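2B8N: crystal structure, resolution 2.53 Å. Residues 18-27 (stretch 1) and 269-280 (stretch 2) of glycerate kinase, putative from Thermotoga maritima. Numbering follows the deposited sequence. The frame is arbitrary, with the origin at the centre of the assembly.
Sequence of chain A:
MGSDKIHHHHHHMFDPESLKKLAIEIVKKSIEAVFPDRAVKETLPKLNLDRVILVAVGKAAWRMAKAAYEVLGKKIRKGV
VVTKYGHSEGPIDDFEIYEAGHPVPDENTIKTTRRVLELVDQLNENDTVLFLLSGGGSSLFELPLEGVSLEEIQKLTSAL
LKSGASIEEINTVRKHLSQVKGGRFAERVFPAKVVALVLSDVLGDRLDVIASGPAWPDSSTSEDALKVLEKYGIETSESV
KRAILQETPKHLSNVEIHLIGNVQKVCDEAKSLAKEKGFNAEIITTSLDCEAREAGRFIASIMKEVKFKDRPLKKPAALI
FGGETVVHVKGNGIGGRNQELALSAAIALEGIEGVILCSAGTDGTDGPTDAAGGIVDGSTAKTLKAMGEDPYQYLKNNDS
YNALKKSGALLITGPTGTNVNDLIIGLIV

Stretch 1, residues 18-27: SLKKLAIEIV
Stretch 2 (269-280) EAKSLAKEKGFN

Packing of residues 18-27 against residues 269-280 in a putative glycerate kinase from Thermotoga maritima. Stretch 1 is helical throughout and belongs to a longer helix, with phi/psi near -63/-42 and i to i+4 hydrogen bonds from L22 N to S18 O (2.9 Å) through V27 N to A23 O (3.0 Å). Stretch 2 continues a helix that begins earlier, with phi/psi near -64/-42 over 269-275 and i to i+4 bonds running from L273 N to E269 O (2.8 Å) through E276 N to S272 O (3.0 Å). The chain then turns: K277 N (3.1 Å) and F279 N (3.1 Å) both bond to A274 O, and G278 N bonds to K275 O (3.0 Å). K277 sits at -105/9, G278 at 96/13 and F279 at an extended -96/140; at the backbone angles of G278 a CB would jam against the preceding carbonyl O, which calls for glycine.

The register runs in opposite senses along the two chains: I26 lies by A270 (CA to CA 6.0 Å) and L22 by K277 (CA to CA 8.9 Å). Together the stretches bury 376 Å², and no hydrogen bond crosses between them.

Apolar contacts dominate: these aliphatic and aromatic groups have no polar partner to satisfy and gain by packing together and excluding water. I26 (chi1 m, chi2 t), pointing sideways, has the largest covered area; at the close end its CG2 lies 4.0 Å from A270 CB and 4.4 Å from L273 CB. L273 (m, t) points toward stretch 1, and its CD1 makes a van der Waals contact with the backbone O of I26 at 3.8 Å. At the other end F279 (chi1 -75°, chi2 -74°) points its CB toward the helix and offers its ring edge to two leucines three residues apart. L22 (t, p) places CD2 3.8 Å from F279 CE2, and L19 (t, p), sideways at CB but with its end nearer, places CD1 4.1 Å from F279 CZ. Both methyls lie near the ring plane.

K277 combines apolar and charged contacts. Its CB points toward stretch 1, and the chain follows chi1 -54°, chi2 -131° (between wells), chi3 159° and chi4 73°. The aliphatic portion is tight against L22, with K277 CD 3.3 Å from L22 CD1, while K277 NZ passes 4.1 Å from I26 CG1. E25, sideways at CB with chi1 and chi2 both near -148° and chi3 -23°, swings its carboxylate nearer: E25 OE1 and K277 NZ form a long salt bridge at 3.7 Å, opposite charges attracting without a hydrogen bond.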

# COMPACT_ATOMS: atom_id res chain seq x y z
N SER A 18 -20.02 -23.67 3.93
CA SER A 18 -18.64 -24.11 3.74
C SER A 18 -17.89 -23.42 2.61
O SER A 18 -16.69 -23.23 2.71
CB SER A 18 -18.63 -25.61 3.48
OG SER A 18 -19.59 -25.93 2.49
N LEU A 19 -18.59 -23.05 1.54
CA LEU A 19 -17.95 -22.32 0.44
C LEU A 19 -17.56 -20.91 0.90
O LEU A 19 -16.49 -20.42 0.55
CB LEU A 19 -18.87 -22.24 -0.78
CG LEU A 19 -18.10 -21.81 -2.04
CD1 LEU A 19 -17.12 -22.92 -2.46
CD2 LEU A 19 -19.03 -21.42 -3.20
N LYS A 20 -18.44 -20.26 1.67
CA LYS A 20 -18.12 -19.00 2.32
C LYS A 20 -16.83 -19.13 3.14
O LYS A 20 -15.94 -18.27 3.02
CB LYS A 20 -19.28 -18.56 3.21
CG LYS A 20 -19.24 -17.11 3.67
CD LYS A 20 -20.56 -16.75 4.38
CE LYS A 20 -20.36 -15.77 5.56
NZ LYS A 20 -20.03 -16.47 6.85
N LYS A 21 -16.72 -20.19 3.94
CA LYS A 21 -15.54 -20.41 4.79
C LYS A 21 -14.29 -20.63 3.95
O LYS A 21 -13.18 -20.17 4.30
CB LYS A 21 -15.71 -21.62 5.72
CG LYS A 21 -16.53 -21.33 6.95
CD LYS A 21 -16.96 -22.61 7.67
CE LYS A 21 -17.81 -22.29 8.89
NZ LYS A 21 -18.85 -23.32 9.07
N LEU A 22 -14.47 -21.33 2.85
CA LEU A 22 -13.38 -21.65 1.94
C LEU A 22 -12.77 -20.39 1.33
O LEU A 22 -11.55 -20.24 1.26
CB LEU A 22 -13.90 -22.57 0.84
CG LEU A 22 -12.87 -23.39 0.08
CD1 LEU A 22 -11.88 -24.02 1.04
CD2 LEU A 22 -13.58 -24.46 -0.72
N ALA A 23 -13.62 -19.47 0.89
CA ALA A 23 -13.13 -18.22 0.29
C ALA A 23 -12.48 -17.29 1.33
O ALA A 23 -11.51 -16.62 1.00
CB ALA A 23 -14.24 -17.52 -0.44
N ILE A 24 -13.01 -17.26 2.56
CA ILE A 24 -12.41 -16.47 3.64
C ILE A 24 -10.99 -17.00 3.95
O ILE A 24 -10.05 -16.23 4.10
CB ILE A 24 -13.31 -16.47 4.95
CG1 ILE A 24 -14.50 -15.52 4.77
CG2 ILE A 24 -12.52 -16.05 6.19
CD1 ILE A 24 -15.65 -15.79 5.72
N GLU A 25 -10.85 -18.32 4.04
CA GLU A 25 -9.53 -18.90 4.31
C GLU A 25 -8.56 -18.51 3.19
O GLU A 25 -7.47 -18.06 3.46
CB GLU A 25 -9.56 -20.41 4.51
CG GLU A 25 -8.49 -20.86 5.49
CD GLU A 25 -7.94 -22.22 5.21
OE1 GLU A 25 -8.64 -23.02 4.54
OE2 GLU A 25 -6.80 -22.48 5.66
N ILE A 26 -8.98 -18.66 1.93
CA ILE A 26 -8.09 -18.31 0.79
C ILE A 26 -7.63 -16.84 0.84
O ILE A 26 -6.43 -16.55 0.61
CB ILE A 26 -8.76 -18.56 -0.58
CG1 ILE A 26 -8.95 -20.06 -0.81
CG2 ILE A 26 -7.92 -17.97 -1.70
CD1 ILE A 26 -10.03 -20.36 -1.79
N VAL A 27 -8.58 -15.94 1.12
CA VAL A 27 -8.28 -14.53 1.33
C VAL A 27 -7.34 -14.34 2.51
O VAL A 27 -6.34 -13.68 2.36
CB VAL A 27 -9.56 -13.68 1.46
CG1 VAL A 27 -9.23 -12.27 1.88
CG2 VAL A 27 -10.33 -13.69 0.12
N GLU A 269 -0.68 -15.88 -4.85
CA GLU A 269 -0.85 -16.82 -3.75
C GLU A 269 -2.29 -17.32 -3.71
O GLU A 269 -2.54 -18.50 -3.48
CB GLU A 269 -0.46 -16.21 -2.41
CG GLU A 269 -0.40 -17.22 -1.25
CD GLU A 269 0.79 -18.15 -1.34
OE1 GLU A 269 1.46 -18.14 -2.40
OE2 GLU A 269 1.05 -18.90 -0.36
N ALA A 270 -3.25 -16.42 -3.93
CA ALA A 270 -4.65 -16.85 -3.95
C ALA A 270 -4.86 -17.81 -5.10
O ALA A 270 -5.53 -18.82 -4.92
CB ALA A 270 -5.56 -15.69 -4.07
N LYS A 271 -4.27 -17.52 -6.26
CA LYS A 271 -4.36 -18.44 -7.41
C LYS A 271 -3.86 -19.85 -7.09
O LYS A 271 -4.51 -20.86 -7.44
CB LYS A 271 -3.58 -17.95 -8.63
CG LYS A 271 -3.57 -18.96 -9.79
CD LYS A 271 -3.12 -18.30 -11.10
CE LYS A 271 -2.92 -19.33 -12.21
NZ LYS A 271 -2.27 -18.77 -13.40
N SER A 272 -2.71 -19.93 -6.43
CA SER A 272 -2.16 -21.23 -6.14
C SER A 272 -2.89 -21.91 -4.97
O SER A 272 -3.01 -23.12 -4.97
CB SER A 272 -0.66 -21.14 -5.91
OG SER A 272 -0.38 -21.19 -4.55
N LEU A 273 -3.40 -21.15 -3.99
CA LEU A 273 -4.18 -21.72 -2.89
C LEU A 273 -5.49 -22.30 -3.43
O LEU A 273 -5.92 -23.38 -3.02
CB LEU A 273 -4.47 -20.67 -1.81
CG LEU A 273 -3.30 -20.29 -0.87
CD1 LEU A 273 -3.57 -18.95 -0.17
CD2 LEU A 273 -3.01 -21.32 0.17
N ALA A 274 -6.12 -21.56 -4.35
CA ALA A 274 -7.35 -22.00 -5.02
C ALA A 274 -7.15 -23.27 -5.84
O ALA A 274 -7.95 -24.19 -5.76
CB ALA A 274 -7.89 -20.90 -5.90
N LYS A 275 -6.08 -23.32 -6.63
CA LYS A 275 -5.74 -24.57 -7.34
C LYS A 275 -5.56 -25.72 -6.38
O LYS A 275 -6.05 -26.80 -6.62
CB LYS A 275 -4.49 -24.43 -8.19
CG LYS A 275 -4.70 -23.63 -9.44
CD LYS A 275 -3.44 -23.57 -10.29
CE LYS A 275 -3.76 -22.86 -11.62
NZ LYS A 275 -2.52 -22.54 -12.41
N GLU A 276 -4.89 -25.46 -5.26
CA GLU A 276 -4.60 -26.46 -4.23
C GLU A 276 -5.87 -27.04 -3.62
O GLU A 276 -5.84 -28.11 -3.01
CB GLU A 276 -3.75 -25.80 -3.13
CG GLU A 276 -2.90 -26.71 -2.27
CD GLU A 276 -1.69 -25.96 -1.68
OE1 GLU A 276 -0.88 -25.41 -2.47
OE2 GLU A 276 -1.56 -25.93 -0.44
N LYS A 277 -7.00 -26.35 -3.78
CA LYS A 277 -8.28 -26.80 -3.25
C LYS A 277 -9.20 -27.36 -4.32
O LYS A 277 -10.36 -27.61 -4.03
CB LYS A 277 -8.99 -25.65 -2.52
CG LYS A 277 -8.14 -24.97 -1.44
CD LYS A 277 -8.87 -24.81 -0.11
CE LYS A 277 -7.91 -24.62 1.09
NZ LYS A 277 -7.24 -23.27 1.13
N GLY A 278 -8.72 -27.56 -5.55
CA GLY A 278 -9.52 -28.17 -6.61
C GLY A 278 -10.22 -27.20 -7.56
O GLY A 278 -11.07 -27.61 -8.34
N PHE A 279 -9.85 -25.93 -7.52
CA PHE A 279 -10.48 -24.92 -8.38
C PHE A 279 -9.71 -24.66 -9.65
O PHE A 279 -8.49 -24.60 -9.64
CB PHE A 279 -10.63 -23.58 -7.64
CG PHE A 279 -11.73 -23.57 -6.63
CD1 PHE A 279 -13.06 -23.54 -7.04
CD2 PHE A 279 -11.44 -23.64 -5.27
CE1 PHE A 279 -14.10 -23.57 -6.11
CE2 PHE A 279 -12.47 -23.68 -4.32
CZ PHE A 279 -13.80 -23.64 -4.74
N ASN A 280 -10.43 -24.50 -10.75
CA ASN A 280 -9.84 -23.93 -11.94
C ASN A 280 -9.70 -22.44 -11.60
O ASN A 280 -10.71 -21.76 -11.40
CB ASN A 280 -10.75 -24.11 -13.16
CG ASN A 280 -11.02 -25.57 -13.49
OD1 ASN A 280 -10.10 -26.42 -13.51
ND2 ASN A 280 -12.29 -25.87 -13.78